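Local atomic coordinates of CS6 fimbrial subunit B, CS6 fimbrial subunit A (Escherichia coli, PDB entry 4B9G), a protein that serves as a pilin subunit of the CS6 colonization factor, by which enterotoxigenic Escherichia coli probably adheres to the intestine. Residues Val41-Ala47 against Glu105-Phe111; Pro25-Asp31 against Ser157-Ser161. All blocks are in the same frame, centred on the assembly; numbering follows the deposited sequence.

Interaction 1: residues Val41-Ala47 against Glu105-Phe111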
loop_
_atom_site.group_PDB
_atom_site.type_symbol
_atom_site.label_atom_id
_atom_site.label_comp_id
_atom_site.label_asym_id
_atom_site.label_seq_id
_atom_site.Cartn_x
_atom_site.Cartn_y
_atom_site.Cartn_z
ATOM N N VAL A 41 4.958 1.589 -4.637
ATOM C CA VAL A 41 5.871 1.184 -3.575
ATOM C C VAL A 41 6.972 0.346 -4.219
ATOM O O VAL A 41 6.678 -0.565 -5.016
ATOM C CB VAL A 41 5.150 0.316 -2.524
ATOM C CG1 VAL A 41 6.095 -0.041 -1.372
ATOM C CG2 VAL A 41 3.886 1.007 -2.023
ATOM N N GLU A 42 8.228 0.633 -3.881
ATOM C CA GLU A 42 9.366 -0.152 -4.367
ATOM C C GLU A 42 10.200 -0.577 -3.178
ATOM O O GLU A 42 10.426 0.213 -2.257
ATOM C CB GLU A 42 10.194 0.639 -5.393
ATOM C CG GLU A 42 9.324 1.151 -6.554
ATOM C CD GLU A 42 10.091 1.583 -7.795
ATOM O OE1 GLU A 42 11.313 1.775 -7.733
ATOM O OE2 GLU A 42 9.457 1.756 -8.848
ATOM N N MET A 43 10.662 -1.823 -3.176
ATOM C CA MET A 43 11.507 -2.321 -2.091
ATOM C C MET A 43 12.463 -3.396 -2.579
ATOM O O MET A 43 12.181 -4.115 -3.515
ATOM C CB MET A 43 10.686 -2.872 -0.931
ATOM C CG MET A 43 9.885 -4.139 -1.266
ATOM S SD MET A 43 8.841 -4.800 0.113
ATOM C CE MET A 43 7.555 -3.559 0.265
ATOM N N THR A 44 13.627 -3.493 -1.968
ATOM C CA THR A 44 14.479 -4.682 -2.200
ATOM C C THR A 44 14.542 -5.426 -0.881
ATOM O O THR A 44 14.679 -4.850 0.149
ATOM C CB THR A 44 15.908 -4.370 -2.766
ATOM O OG1 THR A 44 15.795 -3.763 -4.053
ATOM C CG2 THR A 44 16.757 -5.634 -2.923
ATOM N N ILE A 45 14.446 -6.722 -0.927
ATOM C CA ILE A 45 14.362 -7.511 0.289
ATOM C C ILE A 45 15.755 -7.673 0.918
ATOM O O ILE A 45 16.654 -8.225 0.274
ATOM C CB ILE A 45 13.805 -8.884 -0.090
ATOM C CG1 ILE A 45 12.466 -8.745 -0.850
ATOM C CG2 ILE A 45 13.689 -9.752 1.144
ATOM C CD1 ILE A 45 11.380 -7.957 -0.141
ATOM N N PRO A 46 15.941 -7.240 2.177
ATOM C CA PRO A 46 17.249 -7.426 2.806
ATOM C C PRO A 46 17.534 -8.888 3.082
ATOM O O PRO A 46 16.642 -9.699 3.298
ATOM C CB PRO A 46 17.104 -6.688 4.142
ATOM C CG PRO A 46 15.968 -5.750 3.960
ATOM C CD PRO A 46 15.038 -6.449 3.027
ATOM N N ALA A 47 18.815 -9.234 3.123
ATOM C CA ALA A 47 19.217 -10.579 3.513
ATOM C C ALA A 47 18.627 -10.868 4.891
ATOM O O ALA A 47 18.638 -10.004 5.768
ATOM C CB ALA A 47 20.729 -10.699 3.542
ATOM N N GLU A 105 15.134 -13.076 -1.160
ATOM C CA GLU A 105 16.051 -12.054 -0.653
ATOM C C GLU A 105 16.926 -11.477 -1.769
ATOM O O GLU A 105 17.219 -12.153 -2.759
ATOM C CB GLU A 105 16.880 -12.516 0.575
ATOM C CG GLU A 105 17.737 -13.754 0.444
ATOM C CD GLU A 105 18.633 -13.967 1.675
ATOM O OE1 GLU A 105 18.108 -14.054 2.823
ATOM O OE2 GLU A 105 19.877 -14.063 1.497
ATOM N N ASN A 106 17.285 -10.205 -1.613
ATOM C CA ASN A 106 18.159 -9.500 -2.554
ATOM C C ASN A 106 17.546 -9.354 -3.926
ATOM O O ASN A 106 18.240 -9.289 -4.938
ATOM C CB ASN A 106 19.507 -10.185 -2.653
ATOM C CG ASN A 106 20.288 -10.062 -1.384
ATOM O OD1 ASN A 106 20.295 -9.004 -0.752
ATOM N ND2 ASN A 106 20.928 -11.143 -0.977
ATOM N N THR A 107 16.237 -9.363 -4.005
ATOM C CA THR A 107 15.494 -9.067 -5.190
ATOM C C THR A 107 14.482 -7.977 -4.919
ATOM O O THR A 107 14.104 -7.697 -3.799
ATOM C CB THR A 107 14.768 -10.235 -5.743
ATOM O OG1 THR A 107 13.735 -10.559 -4.870
ATOM C CG2 THR A 107 15.602 -11.340 -5.921
ATOM N N SER A 108 14.050 -7.376 -5.997
ATOM C CA SER A 108 13.211 -6.184 -5.873
ATOM C C SER A 108 11.725 -6.489 -6.123
ATOM O O SER A 108 11.377 -7.331 -6.951
ATOM C CB SER A 108 13.702 -5.106 -6.840
ATOM O OG SER A 108 14.897 -4.493 -6.373
ATOM N N TYR A 109 10.868 -5.778 -5.393
ATOM C CA TYR A 109 9.416 -5.904 -5.488
ATOM C C TYR A 109 8.806 -4.525 -5.710
ATOM O O TYR A 109 9.267 -3.516 -5.154
ATOM C CB TYR A 109 8.830 -6.517 -4.190
ATOM C CG TYR A 109 9.144 -7.977 -4.056
ATOM C CD1 TYR A 109 10.430 -8.402 -3.754
ATOM C CD2 TYR A 109 8.185 -8.947 -4.342
ATOM C CE1 TYR A 109 10.744 -9.752 -3.698
ATOM C CE2 TYR A 109 8.503 -10.309 -4.298
ATOM C CZ TYR A 109 9.794 -10.701 -4.002
ATOM O OH TYR A 109 10.139 -12.032 -3.975
ATOM N N THR A 110 7.757 -4.477 -6.518
ATOM C CA THR A 110 6.991 -3.261 -6.692
ATOM C C THR A 110 5.521 -3.554 -6.479
ATOM O O THR A 110 5.043 -4.655 -6.767
ATOM C CB THR A 110 7.201 -2.600 -8.064
ATOM O OG1 THR A 110 6.717 -3.465 -9.085
ATOM C CG2 THR A 110 8.680 -2.251 -8.291
ATOM N N PHE A 111 4.815 -2.558 -5.956
ATOM C CA PHE A 111 3.391 -2.642 -5.669
ATOM C C PHE A 111 2.739 -1.327 -6.077
ATOM O O PHE A 111 3.413 -0.281 -6.152
ATOM C CB PHE A 111 3.124 -2.887 -4.172
ATOM C CG PHE A 111 3.802 -4.119 -3.603
ATOM C CD1 PHE A 111 5.133 -4.081 -3.204
ATOM C CD2 PHE A 111 3.090 -5.311 -3.435
ATOM C CE1 PHE A 111 5.742 -5.192 -2.679
ATOM C CE2 PHE A 111 3.702 -6.439 -2.900
ATOM C CZ PHE A 111 5.023 -6.381 -2.513
HETATM O O HOH W 1 19.081 -6.386 -0.244
HETATM O O HOH W 2 20.650 -7.300 1.918
#
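Val-41 to Thr-44 and Ser-108 to Phe-111 run side by side as antiparallel strands, with Val-41/Phe-111 and Met-43/Tyr-109 as hydrogen-bonded pairs, each closed by two amide-carbonyl bonds. The straightest of the four joins Tyr-109 N to Met-43 O at 2.8 Å, with 170° at the hydrogen. Beyond the strand ends the pairing carries on: Ile-45 N donates to Thr-107 O, and its carbonyl oxygen takes Asn-106 N and a water that also donates to Asn-106 OD1.

The two faces differ in character. On the buried one, Met-43 is bent at chi3 (69°), placing CE 3.8 Å from Phe-111 CE1; its SD, 5.5 Å from the ring centroid and oblique to the ring, makes a Met-aromatic contact. Just past the strand end, Ile-45 CG1 lies 3.5 Å from Tyr-109 CE1, oblique to the ring, and Ile-45 CD1 also comes near Tyr-109 CD1 and CE1; the tyrosine hydroxyl is held elsewhere, by Ala-90 O and Lys-104 N. On the other face of the sheet, Thr-44 OG1 and Ser-108 OG meet at 2.6 Å in a short hydroxyl-hydroxyl bond, and Glu-42 CG lies alongside Thr-110 CG2, 3.9 Å away. Thr-110 OG1 bonds to Ser-88 of the next strand.

With Val-21 and Val-136 also packed on Met-43, this alternation of apolar and polar side chains is that of an antiparallel ladder in a beta sandwich, consistent with the immunoglobulin-like fold of chaperone-usher pilins.

Interaction 2: residues Pro25-Asp31 against Ser157-Ser161; sequences PVNYDSD and STTIS
Val-26 O is gripped by two donors from the opposing strand, the hydroxyl of Thr-158 and the amide of Thr-159. Thr-158 OG1 stands 2.7 Å from Val-26 O, tilted out of the carbonyl plane, whereas Thr-159 N reaches that oxygen only weakly, at 3.4 Å. The threonine's first torsion (chi1 -173°) sets Thr-158 OG1 opposite its own nitrogen and beside its carbonyl carbon, turned toward Val-26; OG1 also has a weak hydrogen bond to Leu-38 O of strand 37-44. Thr-158 OG1 lies at the edge of the Tyr-28 ring as well, in its plane, 3.9 Å from Tyr-28 CD2; at the far end of that ring the hydroxyl bonds to Gln-37 O.

The backbone follows the staggered pattern of parallel strands: Tyr-28 N donates to Thr-159 O at 2.9 Å, and Tyr-28 O accepts Ser-161 N. At the chain terminus Ser-161 OG donates a hydrogen bond to Asp-29 OD1, 2.7 Å away and met from above the carboxylate plane. A water donating to both Asp-29 O and Ser-161 O adds a second link there. At the other end Pro-25 CB packs 3.3 Å from Ser-157 O, a buried carbonyl with no hydrogen-bond partner in the model.

Residues 157-161 belong to the CssA donor strand, fused by design to the CssB body that supplies Pro-25 to Asp-31. The grafted strand is thus inserted between strand 21-28, parallel to it, and strand 128-142, antiparallel to it; Ile-160 packs on Tyr-130 of strand 128-142 and on Met-80 of strand 79-88.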
loop_
_atom_site.group_PDB
_atom_site.type_symbol
_atom_site.label_atom_id
_atom_site.label_comp_id
_atom_site.label_asym_id
_atom_site.label_seq_id
_atom_site.Cartn_x
_atom_site.Cartn_y
_atom_site.Cartn_z
ATOM N N PRO A 25 4.267 8.887 -4.772
ATOM C CA PRO A 25 2.898 9.365 -5.046
ATOM C C PRO A 25 2.650 9.593 -6.526
ATOM O O PRO A 25 3.576 9.965 -7.247
ATOM C CB PRO A 25 2.825 10.697 -4.277
ATOM C CG PRO A 25 3.861 10.514 -3.181
ATOM C CD PRO A 25 4.985 9.787 -3.845
ATOM N N VAL A 26 1.400 9.404 -6.946
ATOM C CA VAL A 26 0.940 9.807 -8.266
ATOM C C VAL A 26 0.121 11.081 -8.103
ATOM O O VAL A 26 -0.682 11.231 -7.167
ATOM C CB VAL A 26 0.119 8.699 -8.964
ATOM C CG1 VAL A 26 -0.355 9.136 -10.350
ATOM C CG2 VAL A 26 0.950 7.418 -9.079
ATOM N N ASN A 27 0.368 12.009 -9.011
ATOM C CA ASN A 27 -0.274 13.302 -8.989
ATOM C C ASN A 27 -1.235 13.382 -10.171
ATOM O O ASN A 27 -0.872 13.054 -11.306
ATOM C CB ASN A 27 0.800 14.401 -8.982
ATOM C CG ASN A 27 1.788 14.196 -7.835
ATOM O OD1 ASN A 27 1.400 14.257 -6.659
ATOM N ND2 ASN A 27 3.038 13.856 -8.171
ATOM N N TYR A 28 -2.470 13.778 -9.879
ATOM C CA TYR A 28 -3.544 13.857 -10.853
ATOM C C TYR A 28 -3.992 15.284 -11.073
ATOM O O TYR A 28 -3.898 16.104 -10.173
ATOM C CB TYR A 28 -4.743 13.012 -10.400
ATOM C CG TYR A 28 -4.473 11.536 -10.608
ATOM C CD1 TYR A 28 -4.635 10.953 -11.863
ATOM C CD2 TYR A 28 -3.991 10.743 -9.581
ATOM C CE1 TYR A 28 -4.349 9.610 -12.079
ATOM C CE2 TYR A 28 -3.713 9.393 -9.796
ATOM C CZ TYR A 28 -3.894 8.847 -11.050
ATOM O OH TYR A 28 -3.595 7.524 -11.294
ATOM N N ASP A 29 -4.488 15.581 -12.264
ATOM C CA ASP A 29 -5.091 16.872 -12.539
ATOM C C ASP A 29 -6.613 16.831 -12.458
ATOM O O ASP A 29 -7.258 17.865 -12.573
ATOM C CB ASP A 29 -4.667 17.385 -13.918
ATOM C CG ASP A 29 -3.322 18.079 -13.901
ATOM O OD1 ASP A 29 -2.799 18.374 -12.808
ATOM O OD2 ASP A 29 -2.790 18.353 -15.000
ATOM N N SER A 30 -7.181 15.648 -12.275
ATOM C CA SER A 30 -8.622 15.487 -12.115
ATOM C C SER A 30 -8.871 14.247 -11.281
ATOM O O SER A 30 -7.926 13.590 -10.866
ATOM C CB SER A 30 -9.323 15.359 -13.470
ATOM O OG SER A 30 -8.839 14.249 -14.206
ATOM N N ASP A 31 -10.130 13.905 -11.042
ATOM C CA ASP A 31 -10.442 12.791 -10.149
ATOM C C ASP A 31 -9.868 11.480 -10.660
ATOM O O ASP A 31 -9.957 11.183 -11.841
ATOM C CB ASP A 31 -11.947 12.650 -9.999
ATOM C CG ASP A 31 -12.545 13.776 -9.176
ATOM O OD1 ASP A 31 -11.838 14.769 -8.929
ATOM O OD2 ASP A 31 -13.698 13.658 -8.742
ATOM N N SER A 157 0.659 9.100 0.029
ATOM C CA SER A 157 -0.249 10.132 -0.465
ATOM C C SER A 157 -0.454 10.040 -1.961
ATOM O O SER A 157 0.313 9.385 -2.684
ATOM C CB SER A 157 0.270 11.540 -0.126
ATOM O OG SER A 157 1.432 11.859 -0.866
ATOM N N THR A 158 -1.508 10.723 -2.391
ATOM C CA THR A 158 -1.750 11.080 -3.777
ATOM C C THR A 158 -2.226 12.541 -3.745
ATOM O O THR A 158 -2.590 13.071 -2.684
ATOM C CB THR A 158 -2.797 10.131 -4.419
ATOM O OG1 THR A 158 -2.919 10.360 -5.827
ATOM C CG2 THR A 158 -4.168 10.299 -3.809
ATOM N N THR A 159 -2.223 13.199 -4.899
ATOM C CA THR A 159 -2.663 14.585 -4.963
ATOM C C THR A 159 -3.578 14.795 -6.173
ATOM O O THR A 159 -3.480 14.101 -7.211
ATOM C CB THR A 159 -1.486 15.500 -5.055
ATOM O OG1 THR A 159 -0.642 15.544 -3.906
ATOM C CG2 THR A 159 -0.923 15.598 -6.329
ATOM N N ILE A 160 -4.476 15.765 -6.035
ATOM C CA ILE A 160 -5.204 16.333 -7.162
ATOM C C ILE A 160 -4.801 17.805 -7.199
ATOM O O ILE A 160 -4.924 18.513 -6.181
ATOM C CB ILE A 160 -6.727 16.210 -6.998
ATOM C CG1 ILE A 160 -7.127 14.730 -6.919
ATOM C CG2 ILE A 160 -7.451 16.918 -8.143
ATOM C CD1 ILE A 160 -8.601 14.534 -6.625
ATOM N N SER A 161 -4.315 18.279 -8.339
ATOM C CA SER A 161 -3.823 19.647 -8.417
ATOM C C SER A 161 -4.923 20.690 -8.223
ATOM O O SER A 161 -6.107 20.391 -8.480
ATOM C CB SER A 161 -3.143 19.890 -9.743
ATOM O OG SER A 161 -4.030 19.635 -10.798
ATOM O OXT SER A 161 -4.590 21.828 -7.803
HETATM O O HOH W 3 -7.632 19.833 -10.716
#

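Overall arrangement
Strand order in one sheet relates the two contacts, whose centres lie 25 Å apart and whose nearest atoms are about 7 Å apart. Interaction 2 pairs strand 21-28 with the C-terminal strand 145-160; interaction 1 pairs strand 37-44, the other neighbour of 21-28, with strand 108-119. The strand order is therefore 145-160, 21-28, 37-44, 108-119. Along the chain, interaction 1 is nested within the loop that interaction 2 closes. Interaction 1 is built wholly from CssB residues, whereas interaction 2 is an engineered, single-chain form of donor-strand complementation, in which fused CssA sequence supplies a strand of the CssB sheet; in the fimbria the donor would probably come from another subunit.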